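Local atomic coordinates of gene 2 protein (Enterobacteria phage Sf6, PDB entry 5C12), a protein that packages phage DNA as the large terminase subunit, probably using ATP, and in this nuclease domain is thought to cleave DNA with two metal ions. Residues A50-D55 and S247-D252; K61-R66 and D87-L92; H100-G105 and C257-A262; D104-G109 and K131-P136; K168-Y173 and L231-A236. The protein carries 1 engineered substitution. All coordinates share one frame; numbering follows the deposited sequence.

Contact 1: residues A50-D55 and S247-D252. With MG (magnesium ion), chain C.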
# COMPACT_ATOMS: atom_id res chain seq x y z
N ALA A 50 5.22 4.96 2.18
CA ALA A 50 5.92 3.75 1.81
C ALA A 50 6.47 3.84 0.40
O ALA A 50 5.97 4.57 -0.45
CB ALA A 50 5.02 2.50 1.97
N HIS A 51 7.55 3.09 0.18
CA HIS A 51 8.31 3.12 -1.05
C HIS A 51 8.54 1.73 -1.60
O HIS A 51 8.98 0.82 -0.90
CB HIS A 51 9.68 3.77 -0.76
CG HIS A 51 10.68 3.70 -1.88
ND1 HIS A 51 10.40 4.08 -3.17
CD2 HIS A 51 11.99 3.35 -1.86
CE1 HIS A 51 11.49 3.94 -3.91
NE2 HIS A 51 12.47 3.50 -3.14
N ASP A 52 8.28 1.59 -2.90
CA ASP A 52 8.58 0.39 -3.64
C ASP A 52 9.74 0.70 -4.56
O ASP A 52 9.61 1.48 -5.50
CB ASP A 52 7.38 -0.06 -4.46
CG ASP A 52 7.67 -1.30 -5.26
OD1 ASP A 52 8.86 -1.49 -5.62
OD2 ASP A 52 6.75 -2.09 -5.51
N PRO A 53 10.92 0.12 -4.29
CA PRO A 53 12.13 0.49 -5.02
C PRO A 53 12.27 -0.18 -6.39
O PRO A 53 13.33 -0.10 -7.03
CB PRO A 53 13.23 0.01 -4.09
CG PRO A 53 12.66 -1.15 -3.43
CD PRO A 53 11.19 -0.85 -3.21
N SER A 54 11.20 -0.83 -6.82
CA SER A 54 11.10 -1.53 -8.10
C SER A 54 11.62 -2.94 -7.89
O SER A 54 12.23 -3.21 -6.87
CB SER A 54 11.84 -0.83 -9.26
OG SER A 54 13.24 -1.06 -9.24
N ASP A 55 11.27 -3.83 -8.81
CA ASP A 55 11.95 -5.11 -8.95
C ASP A 55 13.01 -4.79 -10.00
O ASP A 55 12.70 -4.15 -11.00
CB ASP A 55 11.02 -6.20 -9.49
CG ASP A 55 9.60 -6.09 -8.97
OD1 ASP A 55 9.38 -5.96 -7.74
OD2 ASP A 55 8.67 -6.13 -9.81
N SER A 247 5.28 -4.41 -13.34
CA SER A 247 5.31 -4.45 -11.88
C SER A 247 4.44 -3.32 -11.33
O SER A 247 4.58 -2.17 -11.76
CB SER A 247 6.74 -4.32 -11.38
OG SER A 247 6.83 -4.74 -10.04
N PRO A 248 3.55 -3.65 -10.38
CA PRO A 248 2.59 -2.66 -9.88
C PRO A 248 3.15 -1.89 -8.70
O PRO A 248 2.69 -2.05 -7.56
CB PRO A 248 1.40 -3.53 -9.49
CG PRO A 248 2.03 -4.79 -8.97
CD PRO A 248 3.23 -5.00 -9.88
N ASN A 249 4.14 -1.04 -8.96
CA ASN A 249 4.86 -0.40 -7.87
C ASN A 249 4.06 0.62 -7.10
O ASN A 249 4.29 0.82 -5.90
CB ASN A 249 6.12 0.27 -8.37
CG ASN A 249 6.86 -0.57 -9.37
OD1 ASN A 249 7.56 -1.48 -9.01
ND2 ASN A 249 6.70 -0.25 -10.66
N LEU A 250 3.12 1.31 -7.76
CA LEU A 250 2.27 2.26 -7.06
C LEU A 250 1.32 1.51 -6.12
O LEU A 250 1.13 1.91 -4.96
CB LEU A 250 1.46 3.12 -8.04
CG LEU A 250 2.23 3.90 -9.08
CD1 LEU A 250 1.23 4.55 -10.02
CD2 LEU A 250 3.12 4.93 -8.40
N ALA A 251 0.70 0.44 -6.64
CA ALA A 251 -0.17 -0.41 -5.82
C ALA A 251 0.56 -0.98 -4.62
O ALA A 251 0.04 -0.97 -3.52
CB ALA A 251 -0.76 -1.56 -6.66
N ASP A 252 1.79 -1.44 -4.85
CA ASP A 252 2.56 -2.05 -3.75
C ASP A 252 2.91 -1.01 -2.69
O ASP A 252 2.91 -1.30 -1.49
CB ASP A 252 3.86 -2.67 -4.29
CG ASP A 252 3.64 -3.99 -5.01
OD1 ASP A 252 2.51 -4.54 -5.05
OD2 ASP A 252 4.64 -4.49 -5.56
MG MG C . 6.75 -4.07 -5.95
O HOH W 1 8.64 -4.13 -6.19
O HOH W 2 6.84 -6.06 -6.51
O HOH W 3 6.45 -3.50 -7.93
O HOH W 4 6.88 -4.71 -3.88

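Contact 2: residues K61-R66 and D87-L92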
# COMPACT_ATOMS: atom_id res chain seq x y z
N LYS A 61 9.70 3.30 -9.95
CA LYS A 61 9.52 3.11 -8.53
C LYS A 61 8.22 3.73 -8.02
O LYS A 61 7.61 4.56 -8.69
CB LYS A 61 10.69 3.74 -7.79
CG LYS A 61 12.03 3.09 -8.18
CD LYS A 61 13.23 3.92 -7.82
CE LYS A 61 14.49 3.12 -8.06
NZ LYS A 61 14.60 2.66 -9.47
N GLY A 62 7.81 3.34 -6.83
CA GLY A 62 6.56 3.83 -6.29
C GLY A 62 6.69 4.45 -4.92
O GLY A 62 7.57 4.07 -4.12
N TYR A 63 5.83 5.42 -4.65
CA TYR A 63 5.67 6.03 -3.34
C TYR A 63 4.21 6.31 -3.08
O TYR A 63 3.48 6.70 -3.98
CB TYR A 63 6.46 7.32 -3.27
CG TYR A 63 6.25 8.15 -2.03
CD1 TYR A 63 5.20 9.02 -1.91
CD2 TYR A 63 7.12 8.05 -0.96
CE1 TYR A 63 5.00 9.77 -0.78
CE2 TYR A 63 6.94 8.79 0.17
CZ TYR A 63 5.89 9.65 0.27
OH TYR A 63 5.75 10.42 1.41
N ALA A 64 3.80 6.13 -1.84
CA ALA A 64 2.44 6.45 -1.44
C ALA A 64 2.47 7.02 -0.05
O ALA A 64 3.32 6.65 0.75
CB ALA A 64 1.56 5.22 -1.49
N SER A 65 1.55 7.94 0.26
CA SER A 65 1.45 8.44 1.61
C SER A 65 -0.00 8.70 1.96
O SER A 65 -0.79 9.12 1.11
CB SER A 65 2.24 9.74 1.76
OG SER A 65 2.24 10.17 3.10
N ARG A 66 -0.34 8.45 3.22
CA ARG A 66 -1.67 8.77 3.72
C ARG A 66 -1.58 9.45 5.07
O ARG A 66 -0.62 9.24 5.83
CB ARG A 66 -2.49 7.50 3.85
CG ARG A 66 -2.01 6.50 4.89
CD ARG A 66 -2.79 5.20 4.84
NE ARG A 66 -2.27 4.18 5.75
CZ ARG A 66 -2.73 3.91 6.97
NH1 ARG A 66 -3.75 4.59 7.49
NH2 ARG A 66 -2.19 2.93 7.66
N ASP A 87 16.58 8.11 -1.96
CA ASP A 87 16.71 9.54 -1.65
C ASP A 87 15.41 10.26 -2.02
O ASP A 87 14.88 11.07 -1.26
CB ASP A 87 17.84 10.16 -2.44
CG ASP A 87 18.06 11.62 -2.07
OD1 ASP A 87 18.13 11.91 -0.86
OD2 ASP A 87 18.16 12.46 -2.99
N TRP A 88 14.90 9.94 -3.19
CA TRP A 88 13.64 10.52 -3.66
C TRP A 88 12.49 10.23 -2.69
O TRP A 88 11.74 11.13 -2.29
CB TRP A 88 13.37 9.98 -5.06
CG TRP A 88 11.93 10.16 -5.55
CD1 TRP A 88 11.35 11.32 -5.98
CD2 TRP A 88 10.96 9.13 -5.70
NE1 TRP A 88 10.04 11.07 -6.36
CE2 TRP A 88 9.79 9.74 -6.22
CE3 TRP A 88 10.94 7.76 -5.45
CZ2 TRP A 88 8.63 9.02 -6.47
CZ3 TRP A 88 9.79 7.06 -5.69
CH2 TRP A 88 8.65 7.70 -6.19
N ALA A 89 12.34 8.96 -2.31
CA ALA A 89 11.20 8.55 -1.51
C ALA A 89 11.29 9.07 -0.08
O ALA A 89 10.30 9.48 0.50
CB ALA A 89 11.11 7.05 -1.49
N THR A 90 12.49 9.05 0.49
CA THR A 90 12.65 9.56 1.84
C THR A 90 12.46 11.07 1.88
O THR A 90 11.91 11.61 2.84
CB THR A 90 14.01 9.17 2.49
OG1 THR A 90 15.11 9.59 1.67
CG2 THR A 90 14.07 7.64 2.69
N SER A 91 12.90 11.76 0.84
CA SER A 91 12.65 13.19 0.75
C SER A 91 11.15 13.48 0.65
O SER A 91 10.66 14.41 1.27
CB SER A 91 13.40 13.79 -0.43
OG SER A 91 14.78 13.87 -0.12
N LEU A 92 10.42 12.68 -0.12
CA LEU A 92 8.95 12.81 -0.13
C LEU A 92 8.34 12.58 1.25
O LEU A 92 7.44 13.31 1.67
CB LEU A 92 8.29 11.89 -1.17
CG LEU A 92 8.44 12.34 -2.63
CD1 LEU A 92 7.87 11.25 -3.52
CD2 LEU A 92 7.76 13.67 -2.87

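Contact 3: residues H100-G105 and C257-A262. With MG (magnesium ion), chain B.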
# COMPACT_ATOMS: atom_id res chain seq x y z
N HIS A 100 5.86 7.60 9.94
CA HIS A 100 6.34 6.25 9.68
C HIS A 100 6.60 6.09 8.20
O HIS A 100 5.77 6.46 7.38
CB HIS A 100 5.29 5.23 10.12
CG HIS A 100 4.85 5.40 11.53
ND1 HIS A 100 5.63 5.06 12.61
CD2 HIS A 100 3.69 5.88 12.05
CE1 HIS A 100 4.98 5.31 13.73
NE2 HIS A 100 3.80 5.81 13.42
N TYR A 101 7.71 5.48 7.86
CA TYR A 101 8.09 5.18 6.49
C TYR A 101 8.40 3.70 6.40
O TYR A 101 9.12 3.17 7.25
CB TYR A 101 9.33 5.95 6.14
CG TYR A 101 9.98 5.63 4.83
CD1 TYR A 101 11.04 4.75 4.76
CD2 TYR A 101 9.60 6.29 3.66
CE1 TYR A 101 11.66 4.48 3.57
CE2 TYR A 101 10.23 6.04 2.47
CZ TYR A 101 11.27 5.12 2.43
OH TYR A 101 11.95 4.85 1.27
N LEU A 102 7.87 3.06 5.37
CA LEU A 102 8.18 1.67 5.06
C LEU A 102 8.75 1.56 3.67
O LEU A 102 8.50 2.41 2.81
CB LEU A 102 6.95 0.78 5.17
CG LEU A 102 6.20 0.83 6.50
CD1 LEU A 102 5.09 1.86 6.42
CD2 LEU A 102 5.61 -0.54 6.84
N TRP A 103 9.54 0.51 3.42
CA TRP A 103 9.96 0.23 2.06
C TRP A 103 10.10 -1.26 1.87
O TRP A 103 10.32 -1.99 2.84
CB TRP A 103 11.27 0.95 1.72
CG TRP A 103 12.51 0.24 2.17
CD1 TRP A 103 13.32 -0.54 1.40
CD2 TRP A 103 13.08 0.24 3.49
NE1 TRP A 103 14.36 -1.04 2.16
CE2 TRP A 103 14.23 -0.57 3.44
CE3 TRP A 103 12.72 0.84 4.70
CZ2 TRP A 103 15.03 -0.79 4.56
CZ3 TRP A 103 13.50 0.60 5.81
CH2 TRP A 103 14.65 -0.20 5.73
N ASP A 104 9.98 -1.71 0.63
CA ASP A 104 10.08 -3.12 0.30
C ASP A 104 11.54 -3.55 0.33
O ASP A 104 12.36 -3.10 -0.46
CB ASP A 104 9.47 -3.38 -1.07
CG ASP A 104 9.59 -4.81 -1.52
OD1 ASP A 104 9.95 -5.70 -0.72
OD2 ASP A 104 9.35 -5.07 -2.72
N GLY A 105 11.85 -4.42 1.28
CA GLY A 105 13.19 -4.94 1.41
C GLY A 105 13.33 -6.39 1.03
O GLY A 105 14.38 -7.01 1.30
N CYS A 257 1.75 0.92 2.96
CA CYS A 257 1.21 1.96 3.82
C CYS A 257 0.10 1.53 4.75
O CYS A 257 -0.23 2.25 5.69
CB CYS A 257 0.62 3.08 2.97
SG CYS A 257 1.86 4.14 2.40
N MET A 258 -0.53 0.39 4.46
CA MET A 258 -1.59 -0.13 5.29
C MET A 258 -1.08 -0.62 6.60
O MET A 258 -1.84 -0.76 7.53
CB MET A 258 -2.33 -1.28 4.59
CG MET A 258 -2.97 -0.89 3.27
SD MET A 258 -4.36 0.26 3.49
CE MET A 258 -3.60 1.83 3.13
N HIS A 259 0.23 -0.87 6.69
CA HIS A 259 0.78 -1.36 7.93
C HIS A 259 1.33 -0.15 8.65
O HIS A 259 2.25 0.50 8.13
CB HIS A 259 1.87 -2.38 7.64
CG HIS A 259 2.52 -2.93 8.87
ND1 HIS A 259 1.82 -3.20 10.02
CD2 HIS A 259 3.81 -3.26 9.11
CE1 HIS A 259 2.66 -3.68 10.93
NE2 HIS A 259 3.87 -3.72 10.40
N CYS A 260 0.74 0.19 9.79
CA CYS A 260 1.32 1.23 10.65
C CYS A 260 2.12 0.56 11.77
O CYS A 260 1.55 0.01 12.70
CB CYS A 260 0.24 2.15 11.22
SG CYS A 260 0.93 3.66 11.93
N PRO A 261 3.46 0.61 11.67
CA PRO A 261 4.40 -0.14 12.52
C PRO A 261 4.20 -0.08 14.04
O PRO A 261 4.24 -1.13 14.68
CB PRO A 261 5.77 0.45 12.14
CG PRO A 261 5.48 1.66 11.34
CD PRO A 261 4.17 1.43 10.68
N ALA A 262 4.02 1.11 14.61
CA ALA A 262 3.91 1.22 16.07
C ALA A 262 3.47 2.62 16.48
O ALA A 262 3.56 3.00 17.65
CB ALA A 262 5.25 0.87 16.74
MG MG B . 8.67 -4.57 -4.56
O HOH W 4 6.88 -4.71 -3.88
O HOH W 1 8.64 -4.13 -6.19

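Contact 4: residues D104-G109 and K131-P136. With MG (magnesium ion), chain B.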
# COMPACT_ATOMS: atom_id res chain seq x y z
N ASP A 104 9.98 -1.71 0.63
CA ASP A 104 10.08 -3.12 0.30
C ASP A 104 11.54 -3.55 0.33
O ASP A 104 12.36 -3.10 -0.46
CB ASP A 104 9.47 -3.38 -1.07
CG ASP A 104 9.59 -4.81 -1.52
OD1 ASP A 104 9.95 -5.70 -0.72
OD2 ASP A 104 9.35 -5.07 -2.72
N GLY A 105 11.85 -4.42 1.28
CA GLY A 105 13.19 -4.94 1.41
C GLY A 105 13.33 -6.39 1.03
O GLY A 105 14.38 -7.01 1.30
N ASP A 106 12.31 -6.95 0.39
CA ASP A 106 12.29 -8.38 0.08
C ASP A 106 13.19 -8.68 -1.11
O ASP A 106 13.54 -9.84 -1.36
CB ASP A 106 10.87 -8.86 -0.23
CG ASP A 106 10.46 -10.07 0.59
OD1 ASP A 106 11.25 -10.55 1.42
OD2 ASP A 106 9.31 -10.53 0.42
N GLY A 107 13.58 -7.64 -1.85
CA GLY A 107 14.38 -7.83 -3.04
C GLY A 107 15.56 -6.89 -3.12
O GLY A 107 16.40 -6.84 -2.22
N VAL A 108 15.60 -6.10 -4.19
CA VAL A 108 16.74 -5.22 -4.45
C VAL A 108 16.88 -4.14 -3.37
O VAL A 108 17.94 -3.55 -3.23
CB VAL A 108 16.65 -4.56 -5.84
CG1 VAL A 108 16.65 -5.63 -6.93
CG2 VAL A 108 15.42 -3.69 -5.95
N GLY A 109 15.82 -3.89 -2.61
CA GLY A 109 15.86 -2.91 -1.54
C GLY A 109 16.33 -3.41 -0.18
O GLY A 109 16.30 -2.66 0.79
N LYS A 131 8.71 -6.87 4.33
CA LYS A 131 9.01 -8.07 3.57
C LYS A 131 7.72 -8.86 3.41
O LYS A 131 7.26 -9.54 4.33
CB LYS A 131 10.07 -8.92 4.28
CG LYS A 131 11.47 -8.25 4.35
CD LYS A 131 12.45 -9.04 5.21
CE LYS A 131 12.66 -10.45 4.68
NZ LYS A 131 13.31 -10.45 3.34
N GLY A 132 7.17 -8.78 2.20
CA GLY A 132 5.87 -9.32 1.88
C GLY A 132 5.80 -10.82 2.03
O GLY A 132 4.71 -11.37 2.20
N SER A 133 6.95 -11.48 1.94
CA SER A 133 7.02 -12.93 2.01
C SER A 133 6.97 -13.46 3.44
O SER A 133 6.81 -14.66 3.64
CB SER A 133 8.29 -13.44 1.34
OG SER A 133 9.44 -12.93 1.99
N GLU A 134 7.12 -12.58 4.42
CA GLU A 134 7.06 -13.02 5.82
C GLU A 134 5.66 -13.50 6.18
O GLU A 134 4.68 -13.07 5.58
CB GLU A 134 7.41 -11.88 6.77
CG GLU A 134 8.89 -11.54 6.79
CD GLU A 134 9.19 -10.34 7.67
OE1 GLU A 134 8.24 -9.69 8.16
OE2 GLU A 134 10.39 -10.07 7.86
N SER A 135 5.56 -14.37 7.18
CA SER A 135 4.27 -14.68 7.77
C SER A 135 3.59 -13.41 8.23
O SER A 135 4.25 -12.40 8.49
CB SER A 135 4.45 -15.62 8.97
OG SER A 135 4.89 -16.89 8.54
N PRO A 136 2.26 -13.45 8.34
CA PRO A 136 1.52 -12.22 8.64
C PRO A 136 1.87 -11.63 9.99
O PRO A 136 2.31 -12.30 10.93
CB PRO A 136 0.06 -12.68 8.63
CG PRO A 136 0.08 -13.91 7.77
CD PRO A 136 1.36 -14.57 8.04
MG MG B . 8.67 -4.57 -4.56
O HOH W 5 7.84 -7.16 -0.01
O HOH W 6 15.48 -8.85 2.51
O HOH W 4 6.88 -4.71 -3.88
O HOH W 1 8.64 -4.13 -6.19

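Contact 5: residues K168-Y173 and L231-A236. Engineered in segment 231-236: Ala236 (natural residue Lys).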
# COMPACT_ATOMS: atom_id res chain seq x y z
N LYS A 168 2.53 -11.42 4.56
CA LYS A 168 2.22 -10.01 4.72
C LYS A 168 1.71 -9.36 3.45
O LYS A 168 0.85 -8.48 3.50
CB LYS A 168 3.45 -9.24 5.25
CG LYS A 168 3.72 -9.48 6.71
CD LYS A 168 4.93 -8.67 7.21
CE LYS A 168 5.06 -8.75 8.71
NZ LYS A 168 5.57 -10.06 9.14
N ARG A 169 2.23 -9.77 2.30
CA ARG A 169 1.77 -9.20 1.03
C ARG A 169 0.25 -9.43 0.93
O ARG A 169 -0.51 -8.52 0.58
CB ARG A 169 2.49 -9.86 -0.15
CG ARG A 169 1.97 -9.46 -1.54
CD ARG A 169 2.88 -10.07 -2.63
NE ARG A 169 2.40 -9.83 -4.00
CZ ARG A 169 2.59 -8.70 -4.68
NH1 ARG A 169 3.24 -7.67 -4.12
NH2 ARG A 169 2.13 -8.59 -5.91
N ALA A 170 -0.21 -10.64 1.21
CA ALA A 170 -1.64 -10.91 1.15
C ALA A 170 -2.38 -10.18 2.25
O ALA A 170 -3.44 -9.60 2.01
CB ALA A 170 -1.91 -12.40 1.22
N GLN A 171 -1.86 -10.22 3.46
CA GLN A 171 -2.51 -9.57 4.59
C GLN A 171 -2.77 -8.09 4.32
O GLN A 171 -3.88 -7.60 4.52
CB GLN A 171 -1.65 -9.72 5.83
CG GLN A 171 -2.15 -9.01 7.06
CD GLN A 171 -1.24 -9.24 8.22
OE1 GLN A 171 -0.02 -9.37 8.06
NE2 GLN A 171 -1.81 -9.32 9.41
N PHE A 172 -1.76 -7.38 3.85
CA PHE A 172 -1.93 -5.94 3.69
C PHE A 172 -2.64 -5.55 2.41
O PHE A 172 -3.33 -4.53 2.42
CB PHE A 172 -0.63 -5.20 3.98
CG PHE A 172 -0.28 -5.30 5.42
CD1 PHE A 172 -1.04 -4.63 6.36
CD2 PHE A 172 0.70 -6.18 5.86
CE1 PHE A 172 -0.78 -4.75 7.70
CE2 PHE A 172 0.97 -6.31 7.22
CZ PHE A 172 0.22 -5.60 8.13
N TYR A 173 -2.54 -6.34 1.34
CA TYR A 173 -3.39 -6.07 0.18
C TYR A 173 -4.86 -6.28 0.54
O TYR A 173 -5.73 -5.53 0.08
CB TYR A 173 -3.00 -6.90 -1.05
CG TYR A 173 -2.19 -6.14 -2.07
CD1 TYR A 173 -2.71 -5.01 -2.68
CD2 TYR A 173 -0.89 -6.53 -2.42
CE1 TYR A 173 -2.01 -4.32 -3.58
CE2 TYR A 173 -0.16 -5.82 -3.35
CZ TYR A 173 -0.73 -4.70 -3.93
OH TYR A 173 -0.04 -3.95 -4.83
N LEU A 231 -5.17 -17.32 1.78
CA LEU A 231 -5.21 -16.26 0.78
C LEU A 231 -3.77 -15.94 0.40
O LEU A 231 -2.93 -15.68 1.25
CB LEU A 231 -5.94 -15.03 1.30
CG LEU A 231 -7.44 -15.22 1.54
CD1 LEU A 231 -8.02 -13.99 2.22
CD2 LEU A 231 -8.18 -15.56 0.26
N GLU A 232 -3.51 -15.95 -0.90
CA GLU A 232 -2.19 -15.65 -1.41
C GLU A 232 -2.38 -14.94 -2.75
O GLU A 232 -3.33 -15.23 -3.48
CB GLU A 232 -1.38 -16.94 -1.61
CG GLU A 232 0.06 -16.70 -1.99
CD GLU A 232 0.86 -17.98 -2.22
OE1 GLU A 232 0.31 -19.10 -2.08
OE2 GLU A 232 2.05 -17.85 -2.57
N LEU A 233 -1.49 -14.00 -3.05
CA LEU A 233 -1.57 -13.21 -4.28
C LEU A 233 -0.49 -13.61 -5.27
O LEU A 233 0.55 -14.14 -4.89
CB LEU A 233 -1.45 -11.74 -3.95
CG LEU A 233 -2.55 -11.26 -3.01
CD1 LEU A 233 -2.29 -9.81 -2.64
CD2 LEU A 233 -3.93 -11.44 -3.59
N MET A 234 -0.73 -13.36 -6.55
CA MET A 234 0.32 -13.53 -7.54
C MET A 234 1.43 -12.55 -7.23
O MET A 234 1.20 -11.41 -6.82
CB MET A 234 -0.21 -13.23 -8.95
CG MET A 234 -1.20 -14.23 -9.49
SD MET A 234 -1.64 -13.86 -11.20
CE MET A 234 -0.04 -13.73 -11.97
N THR A 235 2.67 -13.00 -7.43
CA THR A 235 3.82 -12.13 -7.30
C THR A 235 3.95 -11.29 -8.57
O THR A 235 3.34 -11.61 -9.61
CB THR A 235 5.11 -12.95 -7.19
OG1 THR A 235 5.27 -13.74 -8.37
CG2 THR A 235 5.05 -13.85 -5.96
N ALA A 236 4.73 -10.22 -8.49
CA ALA A 236 5.02 -9.40 -9.66
C ALA A 236 5.60 -10.26 -10.79
O ALA A 236 5.24 -10.09 -11.94
CB ALA A 236 5.99 -8.28 -9.30

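Contact 1: residues A50-D55 and S247-D252
Asp52 and Asp252 meet carboxylate to carboxylate across a magnesium ion. Their planes lie within 2° of each other, and each supplies its OD2 to the metal: Asp52 OD2 at 2.0 Å from the magnesium, Asp252 OD2 at 2.2 Å. The two OD2 atoms are thereby brought within 3.2 Å of each other, a spacing explained by the shared cation rather than by a hydrogen bond. Asp52, at the end of strand 47-52, reaches the metal because its CG stands anti to the backbone N (chi1 179°). Rotation of this carboxylate is further restrained by its other oxygen, which closes an Asx turn: Ser54 N donates to Asp52 OD1 at 2.7 Å, meeting it nearly along the C-O bond. The Asn249 amide is turned quite differently, its plane 83° from the Asp52 carboxylate, with Asn249 OD1 3.6 Å from Asp52 OD1. Asn249 OD1 instead accepts a hydrogen bond from a metal-bound water, which also donates to Ser247 OG. A second metal-bound water donates to Asp55 OD1 at 2.8 Å. On the far side of its carboxylate, Asp252 OD1 is held by Tyr173 OH of helix 168-189. Four waters complete a six-oxygen shell, and two of them also bind the second magnesium ion. Asp55 and Asn249 therefore act through water here, although both belong to metal-binding sites seen in other structures of this protein. Such a carboxylate-rich, water-completed site, joining the first strand to the last helix of an RNase H-like nuclease, is consistent with two-metal-ion cleavage of DNA.

Contact 2: residues K61-R66 and D87-L92
Tyr63 and Ala89 mark the closest backbone approach, their CA atoms 6.3 Å apart, where strand 61-66 and helix 87-92 run nearly parallel with 10° between their directions and axes 9.2 Å apart. The space between them is filled by one aliphatic and two aromatic side chains. Leu92 lies over a face of the Tyr63 ring: its CB is 3.7 Å from the ring centroid and 18° off the normal, a CH-pi contact displaced toward the phenol end. Further along the same side chain, Leu92 CD1 sits 3.8 Å from Tyr63 CG and also rests 3.4 Å above the plane of the Trp88 ring, near its rim. One methyl thus touches both aromatic groups. Trp88 reaches the strand with its six-membered ring. Its CH2 comes within 3.7 Å of Tyr63 CB and points edge-on at the backbone carbon of Gly62, while its CZ3 is 4.0 Å from Lys61 CB. Tyr63 can extend its ring beside the helix because CG is anti to the backbone N (chi1 173°), which also carries Tyr63 CE2 to 3.4 Å from Ala89 O. The hydroxyl beyond is satisfied outside the pair, by Asp96 and Ser49. Lys61 contributes only its base here; its ammonium group bonds to carbonyls of Gly57, Asp59 and Met80. Helix 82-95 in this way packs on one face of the mixed sheet, where strand 61-67 lies between strands 47-52 and 70-77: Ala89 also touches His51, Trp88 touches Ala75, and Thr90 continues the packing to helix 113-119.

Contact 3: residues H100-G105 and C257-A262
His100 ND1 has its polar partner in Thr126 OG1 of strand 126-130, a hydrogen bond made while Pro261 CG packs 3.6 Å from the same nitrogen. Histidine and proline cross at a slant, Pro261 CG also lying 3.8 Å from His100 CB. On the same side of the imidazole plane, but displaced toward CD2 and NE2, Cys260 SG is 3.5 Å from His100 CD2 and 4.2 Å from the ring centroid, at 41° from the normal, an oblique sulfur-aromatic contact. Two residues along the strand, Leu102 directs its methyl groups at the chain turning past it. Leu102 CD1 lies 3.6 Å from His259 O, and Leu102 CD2 is 4.0 Å from His259 CD2, the two side chains crossing at about a right angle. His259 in turn meets the rings of Phe172 and Phe137. Asp104, at the far end of the strand, binds the second magnesium ion through OD2 and takes no part in this packing. Between strand 100-104 and the loop after helix 249-256 the attraction is therefore van der Waals and sulfur-aromatic in kind, and it carries a polar cost: His259 O is buried against Leu102 with no hydrogen-bonding partner in the model.

Contact 4: residues D104-G109 and K131-P136
Lys131 curls round a single carboxylate oxygen of Asp106. Lys131 CB lies 3.5 Å from Asp106 OD1, CG follows at 3.7 Å from that same OD1, and after the bends at chi3 (60°) and chi4 (64°) the lysine CE has returned to 3.6 Å from it. The tip then closes the arc: Lys131 NZ donates to Asp106 OD1 at 2.8 Å, a salt bridge in which the nitrogen approaches nearly in line with the C-O bond. A water accepts from the same ammonium group and donates to Gly105 O, giving the lysine a second hold on the loop. The other oxygen of the aspartate is gripped twice by one residue. Ser133 OG gives its proton to the syn lone pair of Asp106 OD2 at 2.9 Å, and Ser133 N donates to Asp106 OD2 at 3.0 Å, from 26° out of the carboxylate plane. Both donors belong to a type I turn from Lys131 to Glu134. Asp106 is placed by an Asx turn of its own loop, its N donating to Asp104 OD1 at 2.9 Å, while Asp104 OD2 binds magnesium. A further water joins Asp104 OD1 to Gly132 N, so the metal-binding carboxylate is linked to the turn as well. Both loops leave the C-terminal ends of neighbouring parallel strands, 100-104 and 126-130. Beyond them the turn reaches helix 168-189, through backbone bonds of Gly132 to Arg169 and Glu134 to Lys168 and a Glu134-Lys168 salt bridge.

Contact 5: residues K168-Y173 and L231-A236
Arg169 and Leu233 carry a helix-to-loop contact of the RNase H-like nuclease domain, in which the first turns of helix 168-189 pack against an extended segment leading into helix 236-243. The polar part is a forked grip on one carbonyl. Arg169 NH2 donates to Met234 O at 3.1 Å, with an angle of 157° at the hydrogen, and a weak second bond runs from Arg169 NE to Met234 O at 3.4 Å. Met234 O lies at the edge of the guanidinium and close to its plane, while Arg169 NH2 lies in the carbonyl plane. An extended side chain, starting with CG anti to the backbone N (chi1 173°), gives the arginine this reach. Tyr173 turns its ring edge to one face of the guanidinium, with Tyr173 CE2 3.9 Å above that plane, toward its rim. Arg169 NH1 turns toward Asp252 OD1 in a long, weak ion pair, and Tyr173 OH hydrogen-bonds to that same oxygen. Arg169 and Tyr173 thus also form a second shell behind Asp252, a magnesium ligand. Past Met234, Thr235 caps helix 236-243 with its side chain, and Ala236, an engineered substitution, begins that helix. Toward Leu231 the packing is close: Ala170 CB comes within 3.4 Å of Leu231 O. The apolar contacts are those of Leu233, which lies across Tyr173, its CD1 4.0 Å from Ala170 CA, 3.6 Å from Tyr173 CD2 and just 3.4 Å from Tyr173 CB.

From the N terminus, contact 1 opens first, at the end of strand 47-52, and closes late, on helix 249-256; contacts 2, 4 and 5 all nest inside its loop. Contact 2 closes soonest, laying helix 82-95 on the sheet. Contacts 3 and 4 start from the same strand end and share Asp104 and Gly105: contact 4 closes at the turn after strand 126-130, whereas contact 3 runs to the C-terminal segment, crossing contact 1 and enclosing contact 5. Contact 5 ties helix 168-189 to the segment before helix 236-243. Contacts 1, 3 and 4 meet at the paired magnesium ions, through two shared waters.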